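Long-range contact in uncharacterized protein (Legionella pneumophila subsp. pneumophila str. Philadelphia 1, PDB 4RD8), which is of unknown function but folds as a mostly helical, strand-free chain of the DUF5636 family: residues T32-Y37 with S146-N151. The protein carries 3 engineered substitutions. Sequence-based numbering, arbitrary orientation.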
loop_
_atom_site.group_PDB
_atom_site.type_symbol
_atom_site.label_atom_id
_atom_site.label_comp_id
_atom_site.label_asym_id
_atom_site.label_seq_id
_atom_site.Cartn_x
_atom_site.Cartn_y
_atom_site.Cartn_z
ATOM N N THR A 32 -6.223 11.453 -6.722
ATOM C CA THR A 32 -6.707 11.136 -8.050
ATOM C C THR A 32 -5.616 10.429 -8.844
ATOM O O THR A 32 -5.885 9.451 -9.543
ATOM C CB THR A 32 -7.166 12.403 -8.771
ATOM O OG1 THR A 32 -8.232 12.996 -8.021
ATOM C CG2 THR A 32 -7.642 12.087 -10.177
ATOM N N LYS A 33 -4.380 10.907 -8.714
ATOM C CA LYS A 33 -3.252 10.279 -9.400
ATOM C C LYS A 33 -3.040 8.838 -8.907
ATOM O O LYS A 33 -2.822 7.928 -9.715
ATOM C CB LYS A 33 -1.984 11.126 -9.229
ATOM C CG LYS A 33 -2.068 12.503 -9.886
ATOM C CD LYS A 33 -2.135 12.404 -11.396
ATOM C CE LYS A 33 -0.789 12.040 -12.000
ATOM N NZ LYS A 33 0.160 13.186 -11.985
ATOM N N ILE A 34 -3.126 8.639 -7.595
ATOM C CA ILE A 34 -2.993 7.303 -7.006
ATOM C C ILE A 34 -4.090 6.375 -7.510
ATOM O O ILE A 34 -3.818 5.241 -7.902
ATOM C CB ILE A 34 -3.000 7.368 -5.468
ATOM C CG1 ILE A 34 -1.702 8.015 -4.993
ATOM C CG2 ILE A 34 -3.164 5.982 -4.859
ATOM C CD1 ILE A 34 -1.653 8.251 -3.497
ATOM N N GLU A 35 -5.324 6.870 -7.526
ATOM C CA GLU A 35 -6.458 6.065 -7.968
ATOM C C GLU A 35 -6.257 5.658 -9.419
ATOM O O GLU A 35 -6.491 4.512 -9.792
ATOM C CB GLU A 35 -7.765 6.852 -7.820
ATOM C CG GLU A 35 -9.018 6.022 -8.007
ATOM C CD GLU A 35 -10.252 6.881 -8.182
ATOM O OE1 GLU A 35 -10.148 7.927 -8.863
ATOM O OE2 GLU A 35 -11.322 6.518 -7.642
ATOM N N ASN A 36 -5.803 6.601 -10.236
ATOM C CA ASN A 36 -5.625 6.346 -11.658
ATOM C C ASN A 36 -4.476 5.379 -11.934
ATOM O O ASN A 36 -4.498 4.653 -12.924
ATOM C CB ASN A 36 -5.414 7.661 -12.415
ATOM C CG ASN A 36 -6.697 8.453 -12.576
ATOM O OD1 ASN A 36 -7.796 7.908 -12.461
ATOM N ND2 ASN A 36 -6.563 9.747 -12.856
ATOM N N TYR A 37 -3.480 5.390 -11.054
ATOM C CA TYR A 37 -2.329 4.502 -11.159
ATOM C C TYR A 37 -2.728 3.069 -10.788
ATOM O O TYR A 37 -2.513 2.136 -11.555
ATOM C CB TYR A 37 -1.174 5.017 -10.277
ATOM C CG TYR A 37 -0.068 3.999 -10.052
ATOM C CD1 TYR A 37 0.748 3.582 -11.097
ATOM C CD2 TYR A 37 0.147 3.452 -8.795
ATOM C CE1 TYR A 37 1.754 2.647 -10.893
ATOM C CE2 TYR A 37 1.141 2.517 -8.580
ATOM C CZ TYR A 37 1.945 2.121 -9.627
ATOM O OH TYR A 37 2.930 1.190 -9.413
ATOM N N SER A 146 8.531 11.397 -11.002
ATOM C CA SER A 146 8.160 12.406 -10.008
ATOM C C SER A 146 6.807 13.055 -10.290
ATOM O O SER A 146 6.096 13.436 -9.360
ATOM C CB SER A 146 9.231 13.491 -9.907
ATOM O OG SER A 146 9.408 14.146 -11.148
ATOM N N SER A 147 6.465 13.176 -11.571
ATOM C CA SER A 147 5.206 13.805 -11.981
ATOM C C SER A 147 3.975 13.059 -11.484
ATOM O O SER A 147 2.895 13.632 -11.393
ATOM C CB SER A 147 5.151 13.972 -13.504
ATOM O OG SER A 147 4.994 12.728 -14.165
ATOM N N PHE A 148 4.149 11.781 -11.178
ATOM C CA PHE A 148 3.067 10.967 -10.642
ATOM C C PHE A 148 2.443 11.617 -9.413
ATOM O O PHE A 148 1.222 11.717 -9.306
ATOM C CB PHE A 148 3.587 9.570 -10.307
ATOM C CG PHE A 148 2.641 8.741 -9.483
ATOM C CD1 PHE A 148 1.322 8.568 -9.876
ATOM C CD2 PHE A 148 3.078 8.111 -8.329
ATOM C CE1 PHE A 148 0.459 7.800 -9.130
ATOM C CE2 PHE A 148 2.217 7.329 -7.572
ATOM C CZ PHE A 148 0.902 7.173 -7.976
ATOM N N LEU A 149 3.280 12.066 -8.484
ATOM C CA LEU A 149 2.763 12.730 -7.287
ATOM C C LEU A 149 3.099 14.219 -7.300
ATOM O O LEU A 149 3.395 14.808 -6.257
ATOM C CB LEU A 149 3.242 12.047 -6.003
ATOM C CG LEU A 149 2.783 10.592 -5.839
ATOM C CD1 LEU A 149 3.206 9.999 -4.483
ATOM C CD2 LEU A 149 1.255 10.493 -6.027
ATOM N N GLU A 150 3.046 14.804 -8.495
ATOM C CA GLU A 150 3.149 16.251 -8.669
ATOM C C GLU A 150 4.447 16.793 -8.068
ATOM O O GLU A 150 4.500 17.924 -7.581
ATOM C CB GLU A 150 1.926 16.951 -8.070
ATOM C CG GLU A 150 0.597 16.309 -8.491
ATOM C CD GLU A 150 0.309 16.465 -9.970
ATOM O OE1 GLU A 150 0.577 17.554 -10.525
ATOM O OE2 GLU A 150 -0.193 15.499 -10.583
ATOM N N ASN A 151 5.487 15.962 -8.119
ATOM C CA ASN A 151 6.830 16.336 -7.674
ATOM C C ASN A 151 6.937 16.692 -6.193
ATOM O O ASN A 151 7.801 17.492 -5.806
ATOM C CB ASN A 151 7.397 17.471 -8.531
ATOM C CG ASN A 151 8.909 17.472 -8.552
ATOM O OD1 ASN A 151 9.541 16.445 -8.298
ATOM N ND2 ASN A 151 9.498 18.622 -8.839
HETATM O O HOH W 1 2.104 11.863 -14.127
#
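Phe148 pushes its ring against helix 25-38, and Lys33 reaches back from that helix to the turn that carries Phe148. The ring is the tightly packed part. Phe148 CG is anti to the backbone N (chi1 168°). The far end of the ring, CE1 and CZ, meets Lys33, Ile34 and Tyr37. Phe148 CE1 lies 3.4 Å from Tyr37 CB. Lys33 O sits at the ring edge, in plane, 3.3 Å from Phe148 CE1. That oxygen also accepts the helix bond from Tyr37 N. The Tyr37 and Phe148 rings meet obliquely, with their planes at 57°. Leu149 CD2 lies over one face of the Phe148 ring, nearer its rim than its centre, and also touches Ile34 CG1 at 4.0 Å. Ile138 of helix 130-144 and Ile161 of helix 157-162 extend this apolar layer around Ile34. Tyr37 OH is hydrogen-bonded to Gln47 OE1, outside the contact.

The other side is polar and more open to solvent. The Lys33 chain bends at chi2, chi3 and chi4 and curls over Phe148 O. Lys33 NZ donates to Ser147 O at 2.8 Å and more weakly to Phe148 O. Lys33 NZ forms a salt bridge with Glu150 OE2 at 2.7 Å, meeting this oxygen on the anti side, 31° out of the carboxylate plane. Gln29 is a second partner of OE2. Ser147 O is gripped by two donors, Lys33 NZ and Glu150 N, from opposite faces of its plane. A water accepts from NZ and donates to Ser147 OG, which is also hydrogen-bonded to Asp145.

The contact thus joins helix 25-38 to the loop between helices 130-144 and 157-162. One ammonium group holds Ser147 O and the Glu150 carboxylate, and Phe148 O only weakly. Its charge probably offsets the negative potential of these oxygens, while the Phe148 ring and Leu149 supply the apolar contact with Ile34 and Tyr37.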